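Hypothetical protein SO2946 (Shewanella oneidensis, PDB 2A5Z) is of unknown biochemical function but binds magnesium and, with its jelly-roll carbohydrate-binding module, probably recognises sugars. Local coordinates at residues L71-I76 against N100-A105; P92-T97 against G240-S245; A133-I138 against K231-T236; T141-G146 against T225-F230; I147-G152 against A217-D222. One frame throughout, in Å; residues are numbered along the deposited sequence.

Contact 1 of 5, residues L71-I76 against N100-A105; sequences LSTGNI and NASFLA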
# COMPACT_ATOMS: atom_id res chain seq x y z
N LEU C 71 0.67 11.41 -8.23
CA LEU C 71 1.24 11.51 -9.56
C LEU C 71 2.06 12.76 -9.73
O LEU C 71 1.56 13.88 -9.56
CB LEU C 71 0.12 11.45 -10.61
CG LEU C 71 -0.75 10.19 -10.55
CD1 LEU C 71 -1.91 10.25 -11.54
CD2 LEU C 71 0.10 8.97 -10.82
N SER C 72 3.34 12.55 -10.03
CA SER C 72 4.27 13.62 -10.34
C SER C 72 4.51 13.67 -11.84
O SER C 72 4.68 12.63 -12.48
CB SER C 72 5.59 13.39 -9.61
OG SER C 72 5.42 13.57 -8.21
N THR C 73 4.48 14.88 -12.41
CA THR C 73 4.86 15.11 -13.80
C THR C 73 5.80 16.32 -13.92
O THR C 73 5.83 17.18 -13.02
CB THR C 73 3.63 15.30 -14.74
OG1 THR C 73 2.77 16.32 -14.22
CG2 THR C 73 2.85 14.01 -14.88
N GLY C 74 6.56 16.37 -15.01
CA GLY C 74 7.41 17.52 -15.33
C GLY C 74 8.54 17.77 -14.34
O GLY C 74 8.99 18.90 -14.19
N ASN C 75 9.00 16.71 -13.68
CA ASN C 75 10.03 16.79 -12.65
C ASN C 75 9.69 17.78 -11.53
O ASN C 75 10.57 18.50 -11.04
CB ASN C 75 11.41 17.11 -13.26
CG ASN C 75 11.81 16.10 -14.32
OD1 ASN C 75 12.28 15.01 -14.00
ND2 ASN C 75 11.62 16.45 -15.58
N ILE C 76 8.42 17.80 -11.14
CA ILE C 76 7.95 18.61 -10.02
C ILE C 76 8.79 18.28 -8.78
O ILE C 76 9.17 17.12 -8.57
CB ILE C 76 6.44 18.35 -9.73
CG1 ILE C 76 5.87 19.39 -8.75
CG2 ILE C 76 6.21 16.93 -9.20
CD1 ILE C 76 5.61 20.76 -9.37
N ASN C 100 4.13 23.49 -16.72
CA ASN C 100 3.00 22.59 -16.44
C ASN C 100 3.31 21.41 -15.51
O ASN C 100 2.44 20.54 -15.30
CB ASN C 100 2.30 22.13 -17.73
CG ASN C 100 1.64 23.28 -18.47
OD1 ASN C 100 1.29 24.31 -17.88
ND2 ASN C 100 1.44 23.10 -19.77
N ALA C 101 4.51 21.38 -14.94
CA ALA C 101 4.85 20.39 -13.91
C ALA C 101 3.78 20.43 -12.82
O ALA C 101 3.31 21.52 -12.44
CB ALA C 101 6.21 20.67 -13.32
N SER C 102 3.39 19.26 -12.33
CA SER C 102 2.30 19.18 -11.37
C SER C 102 2.42 18.00 -10.41
O SER C 102 3.13 17.03 -10.69
CB SER C 102 0.95 19.10 -12.10
OG SER C 102 0.85 17.90 -12.86
N PHE C 103 1.74 18.11 -9.28
CA PHE C 103 1.51 16.97 -8.42
C PHE C 103 0.02 16.76 -8.26
O PHE C 103 -0.74 17.71 -8.03
CB PHE C 103 2.19 17.12 -7.05
CG PHE C 103 1.89 15.99 -6.11
CD1 PHE C 103 2.54 14.77 -6.24
CD2 PHE C 103 0.94 16.14 -5.10
CE1 PHE C 103 2.25 13.71 -5.36
CE2 PHE C 103 0.65 15.09 -4.22
CZ PHE C 103 1.30 13.88 -4.35
N LEU C 104 -0.40 15.51 -8.38
CA LEU C 104 -1.81 15.17 -8.33
C LEU C 104 -2.04 14.04 -7.33
O LEU C 104 -1.44 12.98 -7.45
CB LEU C 104 -2.31 14.77 -9.73
CG LEU C 104 -3.82 14.69 -10.00
CD1 LEU C 104 -4.15 14.81 -11.50
CD2 LEU C 104 -4.40 13.42 -9.43
N ALA C 105 -2.90 14.29 -6.34
CA ALA C 105 -3.38 13.23 -5.47
C ALA C 105 -4.85 12.99 -5.79
O ALA C 105 -5.71 13.82 -5.50
CB ALA C 105 -3.19 13.60 -3.97
O HOH W 1 0.79 15.22 -11.96
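The ring of Phe103 turns an edge to Ser72, whose OG lies in the ring plane 3.7 Å from CD1 of Phe103; the carbonyl oxygen of Leu71 approaches the same ring obliquely. The ring also packs on Leu78 and Ile93. On the opposite face of the sheet sit Leu71, Leu104, Thr73 and Ser102. There CB of Leu71 meets CB of Leu104 at 4.2 Å, and OG1 of Thr73 comes within 2.8 Å of Ser102 OG. A water spans this face, donating to Leu71 O and to Ser102 OG, which has a further hydrogen bond to Gly144 O. The backbones pair antiparallel, Leu71 with Leu104 and Thr73 with Ser102 as hydrogen-bonded pairs. Past the last pair the chain 71-76 turns back: Thr73 O takes Ile76 N and Ser102 N from opposite faces of its plane, each at 3.3 Å, while CG2 of Ile76 settles 3.4 Å from Ser102 O. On the face shared with Leu71 and Leu104, the Ser102 hydroxyl thus links this jelly-roll sheet to water and a neighbouring turn, whereas on the Phe103 side the ring and, from the turn, Ile76 supply apolar packing beside the exposed Ser72.

Contact 2 of 5, residues P92-T97 against G240-S245; sequences PIVSST and GISLIS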
# COMPACT_ATOMS: atom_id res chain seq x y z
N PRO C 92 5.12 19.54 0.95
CA PRO C 92 5.30 20.80 0.24
C PRO C 92 5.78 20.53 -1.18
O PRO C 92 6.48 19.54 -1.43
CB PRO C 92 6.40 21.51 1.05
CG PRO C 92 6.63 20.65 2.26
CD PRO C 92 6.24 19.28 1.85
N ILE C 93 5.41 21.42 -2.10
CA ILE C 93 5.61 21.18 -3.53
C ILE C 93 6.19 22.44 -4.18
O ILE C 93 5.72 23.55 -3.93
CB ILE C 93 4.28 20.72 -4.21
CG1 ILE C 93 3.76 19.43 -3.55
CG2 ILE C 93 4.45 20.50 -5.71
CD1 ILE C 93 2.25 19.21 -3.66
N VAL C 94 7.23 22.27 -5.00
CA VAL C 94 7.92 23.39 -5.63
C VAL C 94 8.07 23.15 -7.15
O VAL C 94 8.28 22.02 -7.60
CB VAL C 94 9.29 23.69 -4.93
CG1 VAL C 94 10.13 24.69 -5.71
CG2 VAL C 94 9.06 24.22 -3.53
N SER C 95 7.91 24.23 -7.92
CA SER C 95 8.01 24.17 -9.37
C SER C 95 9.41 23.78 -9.86
O SER C 95 10.39 23.88 -9.12
CB SER C 95 7.61 25.52 -9.98
OG SER C 95 8.59 26.51 -9.70
N SER C 96 9.48 23.34 -11.12
CA SER C 96 10.74 22.99 -11.76
C SER C 96 10.95 23.88 -12.99
O SER C 96 10.24 24.88 -13.18
CB SER C 96 10.71 21.53 -12.18
OG SER C 96 9.70 21.32 -13.15
N THR C 97 11.92 23.50 -13.81
CA THR C 97 12.22 24.23 -15.04
C THR C 97 11.39 23.72 -16.23
O THR C 97 11.65 24.08 -17.37
CB THR C 97 13.72 24.15 -15.38
OG1 THR C 97 14.11 22.77 -15.49
CG2 THR C 97 14.55 24.82 -14.29
N GLY C 240 11.55 26.88 -8.40
CA GLY C 240 11.64 27.55 -7.11
C GLY C 240 10.36 28.24 -6.65
O GLY C 240 10.32 28.81 -5.56
N ILE C 241 9.32 28.19 -7.48
CA ILE C 241 8.02 28.73 -7.11
C ILE C 241 7.30 27.70 -6.26
O ILE C 241 7.08 26.57 -6.70
CB ILE C 241 7.15 29.08 -8.34
CG1 ILE C 241 7.85 30.10 -9.24
CG2 ILE C 241 5.76 29.59 -7.89
CD1 ILE C 241 7.11 30.37 -10.55
N SER C 242 6.93 28.09 -5.04
CA SER C 242 6.15 27.23 -4.16
C SER C 242 4.73 27.06 -4.69
O SER C 242 4.12 28.03 -5.17
CB SER C 242 6.10 27.78 -2.73
OG SER C 242 7.36 27.70 -2.08
N LEU C 243 4.24 25.83 -4.64
CA LEU C 243 2.84 25.53 -4.97
C LEU C 243 2.11 25.23 -3.67
O LEU C 243 2.63 25.50 -2.59
CB LEU C 243 2.76 24.36 -5.97
CG LEU C 243 3.57 24.53 -7.27
CD1 LEU C 243 3.31 23.40 -8.25
CD2 LEU C 243 3.29 25.88 -7.94
N ILE C 244 0.90 24.68 -3.75
CA ILE C 244 0.13 24.44 -2.54
C ILE C 244 0.57 23.12 -1.85
O ILE C 244 0.72 22.10 -2.50
CB ILE C 244 -1.40 24.56 -2.83
CG1 ILE C 244 -1.75 26.06 -3.01
CG2 ILE C 244 -2.25 23.89 -1.75
CD1 ILE C 244 -3.22 26.38 -3.34
N SER C 245 0.82 23.19 -0.54
CA SER C 245 1.22 22.02 0.25
C SER C 245 -0.00 21.20 0.63
O SER C 245 -1.08 21.74 0.81
CB SER C 245 1.96 22.45 1.52
OG SER C 245 3.08 23.26 1.20
O HOH W 2 4.18 23.86 -0.98
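Ile93 and Leu243 cross at about a right angle, CG2 of Ile93 touching CD1 of Leu243 at 4.0 Å. This is where strand 90-94 of the jelly roll meets the loop that leads into strand 245-254, and the two backbones are joined there by a single bridge, Val94 with Ser242. Ile93 has its CG1 branch beside the backbone N and anti to the carbonyl carbon (chi1 -59°), and beyond it CD1 reaches Ile244 O at 3.5 Å. Ile93 and Leu243 both pack on Thr232, so the crossing sits against strand 230-234. Val94 points away from the loop overall, yet its two methyls still graze it: CG1 lies 3.5 Å from Gly240 CA, and CG2 comes near the hydroxyl of Ser242. Ser95 turns toward the loop again. Its OG, held between the backbone N and the carbonyl carbon (chi1 70°), accepts from Ile241 N at 2.9 Å and is also hydrogen-bonded to Thr238 O, while Ser95 N donates to Ile241 O. Residues 92-95 and 240-245 run roughly antiparallel, their end-to-end directions 143° apart, with Leu243 N giving a nearly straight bond to Ile93 O. At the far end OG of Ser245 lies 3.4 Å from Pro92 CA; the side chain of Ser245 is about 7 Å from that of Asp247, a magnesium ligand. A water bridges the two backbones, accepting from Ile93 N at 3.0 Å and donating to Leu243 O at 2.8 Å.

Contact 3 of 5, residues A133-I138 against K231-T236; sequences AQLTVI and KTQCKT
Thr136 and Thr232 lie side by side, pointing the same way, and their OG1 atoms share a hydrogen bond of 2.6 Å in which either may be the donor. The two hydroxyls arrive by different torsions: OG1 of Thr136 is anti to the carbonyl carbon (chi1 -54°), OG1 of Thr232 anti to the backbone N (chi1 -161°). Thr232 OG1 is also hydrogen-bonded to Ile244 N, which ties the pair to the loop before strand 245-254. Beneath the hydroxyls runs an antiparallel ladder of strands 134-137 and 230-234. Lys231 and Val137 exchange two backbone bonds, Leu135 N gives a good one to Gln233 O at 3.0 Å, and the return bond from Gln233 N to Leu135 O is weak despite its 2.8 Å, because the N-H...O angle is only 122°. Lys235 N extends the ladder past the strand end, meeting Ala133 O in the carbonyl plane, on a lone pair. The side chains of Lys231 and Gln233 send their polar ends elsewhere: Lys231 NZ to Ser142 O and Gly144 O, Gln233 NE2 to Asn100 O. Gln233 OE1 instead lies 3.8 Å from CD2 of Leu135, alongside which the glutamine is stretched. NE2 of Gln134 bonds to Ala129 O. In this buried part of the jelly roll, then, long polar side chains are satisfied by backbone carbonyls of neighbouring turns and a strand end; the lysine's positive charge is probably stabilised by the carbonyl oxygens its NZ donates to.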
# COMPACT_ATOMS: atom_id res chain seq x y z
N ALA C 133 1.76 32.14 -11.67
CA ALA C 133 2.02 30.84 -12.28
C ALA C 133 1.36 29.67 -11.53
O ALA C 133 1.30 28.55 -12.06
CB ALA C 133 3.52 30.61 -12.40
N GLN C 134 0.87 29.94 -10.31
CA GLN C 134 0.24 28.90 -9.49
C GLN C 134 -1.20 28.59 -9.93
O GLN C 134 -2.04 29.49 -10.02
CB GLN C 134 0.27 29.28 -8.01
CG GLN C 134 1.66 29.50 -7.42
CD GLN C 134 1.65 30.38 -6.18
OE1 GLN C 134 0.63 30.98 -5.83
NE2 GLN C 134 2.80 30.46 -5.51
N LEU C 135 -1.46 27.31 -10.19
CA LEU C 135 -2.80 26.80 -10.50
C LEU C 135 -3.04 25.52 -9.71
O LEU C 135 -2.32 24.53 -9.88
CB LEU C 135 -2.98 26.56 -12.01
CG LEU C 135 -4.26 25.86 -12.52
CD1 LEU C 135 -5.53 26.69 -12.29
CD2 LEU C 135 -4.14 25.53 -14.00
N THR C 136 -4.05 25.56 -8.85
CA THR C 136 -4.45 24.41 -8.05
C THR C 136 -5.95 24.15 -8.23
O THR C 136 -6.72 25.10 -8.38
CB THR C 136 -4.11 24.64 -6.55
OG1 THR C 136 -2.72 24.96 -6.43
CG2 THR C 136 -4.40 23.40 -5.72
N VAL C 137 -6.34 22.88 -8.24
CA VAL C 137 -7.74 22.49 -8.34
C VAL C 137 -8.07 21.41 -7.30
O VAL C 137 -7.32 20.46 -7.11
CB VAL C 137 -8.12 21.93 -9.75
CG1 VAL C 137 -9.63 21.67 -9.84
CG2 VAL C 137 -7.69 22.89 -10.85
N ILE C 138 -9.19 21.60 -6.60
CA ILE C 138 -9.81 20.54 -5.83
C ILE C 138 -11.10 20.17 -6.58
O ILE C 138 -12.07 20.93 -6.59
CB ILE C 138 -10.03 20.93 -4.34
CG1 ILE C 138 -8.68 21.11 -3.63
CG2 ILE C 138 -10.79 19.84 -3.60
CD1 ILE C 138 -8.53 22.43 -2.91
N LYS C 231 -4.89 18.73 -7.32
CA LYS C 231 -3.79 18.92 -8.25
C LYS C 231 -3.24 20.33 -8.11
O LYS C 231 -3.99 21.30 -8.16
CB LYS C 231 -4.25 18.67 -9.70
CG LYS C 231 -3.11 18.67 -10.72
CD LYS C 231 -3.63 18.51 -12.13
CE LYS C 231 -2.49 18.54 -13.12
NZ LYS C 231 -2.94 18.74 -14.52
N THR C 232 -1.92 20.44 -7.95
CA THR C 232 -1.28 21.75 -7.93
C THR C 232 -0.20 21.77 -9.01
O THR C 232 0.46 20.76 -9.25
CB THR C 232 -0.74 22.12 -6.52
OG1 THR C 232 -0.52 23.53 -6.44
CG2 THR C 232 0.55 21.36 -6.18
N GLN C 233 -0.06 22.92 -9.66
CA GLN C 233 0.66 23.01 -10.93
C GLN C 233 1.32 24.37 -11.11
O GLN C 233 0.81 25.39 -10.64
CB GLN C 233 -0.34 22.81 -12.08
CG GLN C 233 0.29 22.59 -13.45
CD GLN C 233 -0.72 22.10 -14.46
OE1 GLN C 233 -1.86 22.55 -14.46
NE2 GLN C 233 -0.31 21.18 -15.31
N CYS C 234 2.45 24.37 -11.82
CA CYS C 234 3.11 25.61 -12.22
C CYS C 234 2.97 25.78 -13.73
O CYS C 234 3.35 24.89 -14.49
CB CYS C 234 4.58 25.61 -11.81
SG CYS C 234 5.39 27.20 -12.14
N LYS C 235 2.43 26.92 -14.15
CA LYS C 235 2.15 27.18 -15.56
C LYS C 235 3.38 27.64 -16.34
O LYS C 235 3.35 27.66 -17.57
CB LYS C 235 1.05 28.23 -15.71
CG LYS C 235 -0.34 27.72 -15.35
CD LYS C 235 -1.41 28.75 -15.71
CE LYS C 235 -1.43 29.89 -14.71
NZ LYS C 235 -2.39 30.95 -15.12
N THR C 236 4.44 28.01 -15.64
CA THR C 236 5.66 28.51 -16.28
C THR C 236 6.84 27.56 -16.08
O THR C 236 6.79 26.62 -15.26
CB THR C 236 6.05 29.92 -15.79
OG1 THR C 236 6.51 29.86 -14.43
CG2 THR C 236 4.87 30.90 -15.90

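Contact 4 of 5, residues T141-G146 against T225-F230; sequences TSIGLG and TAHIGF
CD1 of Ile143 approaches the ring of His227 obliquely, 3.4 Å from ND1 and a little farther from CE1. The ring is held by both nitrogens. ND1 donates to Ala226 O at 2.7 Å, with that oxygen close to the ring plane, and NE2 is hydrogen-bonded to Ser69 OG. His58 of the second subunit meets His227 edge-to-face and also packs on Ile143, bringing this corner into the subunit interface. Behind the side chains, Thr141 and His227 form a hydrogen-bonded antiparallel pair of the jelly roll, strand 140-142 against 226-228. Thr141 N and His227 O are 3.0 Å apart, the donor nearly along the C=O axis. One step on, Ile143 N reaches Thr225 O at 2.9 Å, which fixes the residue whose side chain extends to the histidine. Ile143 then opens a type II' turn closed by Gly146 N to Ile143 O, with Gly144 at positive phi (61°) in its second position. On the far side of strand 140-142, Ser142 OG is hydrogen-bonded to Asp149 O. At the strand end Thr141 OG1, anti to its own backbone N (chi1 -178°), donates to Ser142 O at 3.0 Å.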
# COMPACT_ATOMS: atom_id res chain seq x y z
N THR C 141 -10.01 17.05 -13.10
CA THR C 141 -8.93 17.70 -13.84
C THR C 141 -8.30 16.77 -14.87
O THR C 141 -8.30 15.55 -14.72
CB THR C 141 -7.83 18.27 -12.87
OG1 THR C 141 -6.81 18.94 -13.63
CG2 THR C 141 -7.19 17.17 -12.02
N SER C 142 -7.80 17.37 -15.96
CA SER C 142 -6.90 16.67 -16.85
C SER C 142 -5.73 16.18 -16.01
O SER C 142 -5.28 16.89 -15.10
CB SER C 142 -6.36 17.60 -17.94
OG SER C 142 -7.36 18.45 -18.46
N ILE C 143 -5.26 14.99 -16.32
CA ILE C 143 -4.09 14.41 -15.67
C ILE C 143 -2.77 15.07 -16.13
O ILE C 143 -2.72 15.71 -17.19
CB ILE C 143 -4.07 12.87 -15.91
CG1 ILE C 143 -3.60 12.11 -14.67
CG2 ILE C 143 -3.31 12.49 -17.20
CD1 ILE C 143 -4.04 10.64 -14.64
N GLY C 144 -1.73 14.94 -15.32
CA GLY C 144 -0.36 15.25 -15.72
C GLY C 144 -0.08 16.68 -16.14
O GLY C 144 -0.41 17.63 -15.42
N LEU C 145 0.56 16.83 -17.31
CA LEU C 145 0.96 18.15 -17.80
C LEU C 145 -0.20 18.90 -18.44
O LEU C 145 -0.05 20.07 -18.79
CB LEU C 145 2.14 18.03 -18.80
CG LEU C 145 3.48 17.46 -18.30
CD1 LEU C 145 4.42 17.24 -19.47
CD2 LEU C 145 4.13 18.34 -17.23
N GLY C 146 -1.34 18.23 -18.57
CA GLY C 146 -2.56 18.82 -19.14
C GLY C 146 -3.11 19.95 -18.30
O GLY C 146 -2.95 19.96 -17.07
N THR C 225 -7.22 9.75 -18.74
CA THR C 225 -6.85 11.12 -19.13
C THR C 225 -7.23 12.13 -18.04
O THR C 225 -6.76 13.28 -18.05
CB THR C 225 -7.49 11.59 -20.47
OG1 THR C 225 -8.90 11.78 -20.29
CG2 THR C 225 -7.25 10.58 -21.58
N ALA C 226 -8.08 11.70 -17.11
CA ALA C 226 -8.52 12.57 -16.02
C ALA C 226 -8.38 11.88 -14.66
O ALA C 226 -8.20 10.66 -14.59
CB ALA C 226 -9.95 13.02 -16.26
N HIS C 227 -8.43 12.67 -13.60
CA HIS C 227 -8.52 12.18 -12.23
C HIS C 227 -9.37 13.16 -11.43
O HIS C 227 -9.60 14.29 -11.89
CB HIS C 227 -7.13 12.09 -11.59
CG HIS C 227 -6.57 10.71 -11.51
ND1 HIS C 227 -6.58 9.83 -12.57
CD2 HIS C 227 -5.95 10.06 -10.49
CE1 HIS C 227 -6.00 8.70 -12.21
NE2 HIS C 227 -5.61 8.81 -10.95
N ILE C 228 -9.85 12.73 -10.27
CA ILE C 228 -10.57 13.62 -9.34
C ILE C 228 -9.86 13.66 -7.98
O ILE C 228 -9.49 12.62 -7.44
CB ILE C 228 -12.11 13.27 -9.25
CG1 ILE C 228 -12.87 14.28 -8.38
CG2 ILE C 228 -12.36 11.79 -8.83
CD1 ILE C 228 -14.37 14.34 -8.65
N GLY C 229 -9.63 14.86 -7.46
CA GLY C 229 -8.92 15.02 -6.19
C GLY C 229 -8.24 16.38 -6.05
O GLY C 229 -8.89 17.42 -6.17
N PHE C 230 -6.94 16.35 -5.79
CA PHE C 230 -6.13 17.56 -5.60
C PHE C 230 -5.03 17.59 -6.65
O PHE C 230 -4.32 16.60 -6.84
CB PHE C 230 -5.52 17.56 -4.19
CG PHE C 230 -4.40 18.56 -3.99
CD1 PHE C 230 -4.67 19.88 -3.63
CD2 PHE C 230 -3.06 18.17 -4.14
CE1 PHE C 230 -3.63 20.80 -3.43
CE2 PHE C 230 -2.01 19.10 -3.94
CZ PHE C 230 -2.30 20.41 -3.58

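Contact 5 of 5, residues I147-G152 against A217-D222; sequences ISDRSG and AMFRAD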
# COMPACT_ATOMS: atom_id res chain seq x y z
N ILE C 147 -3.76 20.90 -18.96
CA ILE C 147 -4.21 22.13 -18.31
C ILE C 147 -5.54 22.66 -18.91
O ILE C 147 -6.00 23.76 -18.57
CB ILE C 147 -3.08 23.20 -18.36
CG1 ILE C 147 -3.36 24.37 -17.42
CG2 ILE C 147 -2.80 23.63 -19.81
CD1 ILE C 147 -2.10 25.11 -16.98
N SER C 148 -6.16 21.84 -19.75
CA SER C 148 -7.29 22.25 -20.57
C SER C 148 -8.66 22.05 -19.92
O SER C 148 -9.64 22.69 -20.32
CB SER C 148 -7.26 21.49 -21.89
OG SER C 148 -7.34 20.11 -21.63
N ASP C 149 -8.74 21.17 -18.93
CA ASP C 149 -10.02 20.82 -18.30
C ASP C 149 -9.93 20.70 -16.78
O ASP C 149 -9.00 20.09 -16.25
CB ASP C 149 -10.54 19.49 -18.87
CG ASP C 149 -10.82 19.56 -20.36
OD1 ASP C 149 -11.90 20.06 -20.74
OD2 ASP C 149 -9.95 19.11 -21.15
N ARG C 150 -10.90 21.29 -16.10
CA ARG C 150 -11.01 21.20 -14.65
C ARG C 150 -12.37 21.69 -14.16
O ARG C 150 -13.06 22.46 -14.86
CB ARG C 150 -9.88 21.99 -13.96
CG ARG C 150 -9.81 23.45 -14.37
CD ARG C 150 -8.52 24.10 -13.92
NE ARG C 150 -8.31 25.37 -14.59
CZ ARG C 150 -7.74 25.51 -15.78
NH1 ARG C 150 -7.59 26.71 -16.32
NH2 ARG C 150 -7.31 24.44 -16.44
N SER C 151 -12.74 21.26 -12.97
CA SER C 151 -14.02 21.61 -12.38
C SER C 151 -13.96 21.40 -10.86
O SER C 151 -13.61 20.32 -10.39
CB SER C 151 -15.12 20.78 -13.05
OG SER C 151 -16.16 20.51 -12.15
N GLY C 152 -14.27 22.45 -10.10
CA GLY C 152 -14.25 22.37 -8.64
C GLY C 152 -13.83 23.70 -8.04
O GLY C 152 -14.17 24.75 -8.57
N ALA C 217 -22.99 20.60 -15.37
CA ALA C 217 -22.32 19.40 -14.87
C ALA C 217 -20.80 19.57 -14.87
O ALA C 217 -20.25 20.27 -15.73
CB ALA C 217 -22.71 18.20 -15.70
N MSE C 218 -20.14 18.94 -13.91
CA MSE C 218 -18.68 18.95 -13.80
C MSE C 218 -17.99 18.42 -15.07
O MSE C 218 -18.61 17.67 -15.85
CB MSE C 218 -18.23 18.14 -12.57
CG MSE C 218 -18.27 16.61 -12.73
SE MSE C 218 -17.67 15.69 -11.27
CE MSE C 218 -19.04 15.95 -10.15
N PHE C 219 -16.73 18.81 -15.27
CA PHE C 219 -15.88 18.11 -16.23
C PHE C 219 -15.71 16.65 -15.80
O PHE C 219 -15.38 16.37 -14.65
CB PHE C 219 -14.49 18.76 -16.38
CG PHE C 219 -13.48 17.87 -17.07
CD1 PHE C 219 -13.66 17.49 -18.40
CD2 PHE C 219 -12.37 17.37 -16.37
CE1 PHE C 219 -12.76 16.63 -19.03
CE2 PHE C 219 -11.45 16.52 -16.99
CZ PHE C 219 -11.64 16.15 -18.33
N ARG C 220 -15.92 15.74 -16.74
CA ARG C 220 -15.79 14.32 -16.47
C ARG C 220 -15.18 13.61 -17.67
O ARG C 220 -15.58 13.85 -18.80
CB ARG C 220 -17.15 13.70 -16.14
CG ARG C 220 -17.10 12.19 -15.90
CD ARG C 220 -18.47 11.59 -15.58
NE ARG C 220 -18.88 11.83 -14.19
CZ ARG C 220 -18.53 11.08 -13.15
NH1 ARG C 220 -17.73 10.02 -13.30
NH2 ARG C 220 -18.97 11.38 -11.94
N ALA C 221 -14.19 12.76 -17.40
CA ALA C 221 -13.71 11.77 -18.36
C ALA C 221 -13.52 10.48 -17.59
O ALA C 221 -12.73 10.42 -16.64
CB ALA C 221 -12.42 12.21 -19.03
N ASP C 222 -14.27 9.44 -17.98
CA ASP C 222 -14.22 8.15 -17.30
C ASP C 222 -13.11 7.25 -17.87
O ASP C 222 -13.34 6.10 -18.25
CB ASP C 222 -15.59 7.46 -17.34
CG ASP C 222 -16.60 8.10 -16.38
OD1 ASP C 222 -16.21 8.92 -15.52
OD2 ASP C 222 -17.80 7.78 -16.49
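CB of Asp149 sits squarely over one face of the Phe219 ring, 3.4 Å from the centroid and 6° off the ring normal: a CH-pi contact. It joins the residue just before the short strand 150-151 of the jelly roll to the loop that runs from strand 208-213 to strand 226-228. The aspartate carboxylate lies nearly parallel to the ring, 17° between planes, with OD1 3.9 Å from Phe219 CD1. Next to this CH-pi contact Ser151 closes the tight part: its CB is 3.4 Å from Phe219 N, and its OG touches CB of selenomethionine Met218 at 3.2 Å. No hydrogen bond crosses between the segments. The end of Met218 leads away and packs on Phe189, Met191 and Phe197. Beyond Phe219 the contact thins out. Arg150 is directed away from the loop, its backbone N 4.2 Å from Phe219 CD2 and its NH2 turned back to Ile147 O; the exposed Asp222 lies well clear of 147-152, in a salt bridge with Arg220, which also pairs with Asp195. Asp149 itself is fixed from outside the ring contact, OD1 by Ala167 N, while Ser148 OG donates to OD2 of Asp149 at 2.8 Å, from above the carboxylate plane.

How the contacts relate
Following the chain, contact 1 opens at 71-76 and closes at 100-105, pairing strands 68-73 and 102-107. Before it closes, 92-97 begins contact 2, which waits until 240-245 for its partner, so the two cross. Inside the long loop closed by contact 2 the rest nest one within another: contact 3 (133-138 with 231-236) encloses contact 4 (141-146 with 225-230), which encloses contact 5 (147-152 with 217-222). Contacts 1, 3, 4 and 5 all reach one curled sheet, in which strand 230-234 lies between 102-107 and 134-137. Contact 2 joins strand 90-94 to the approach to strand 245-254, which belongs to the jelly roll's other large sheet.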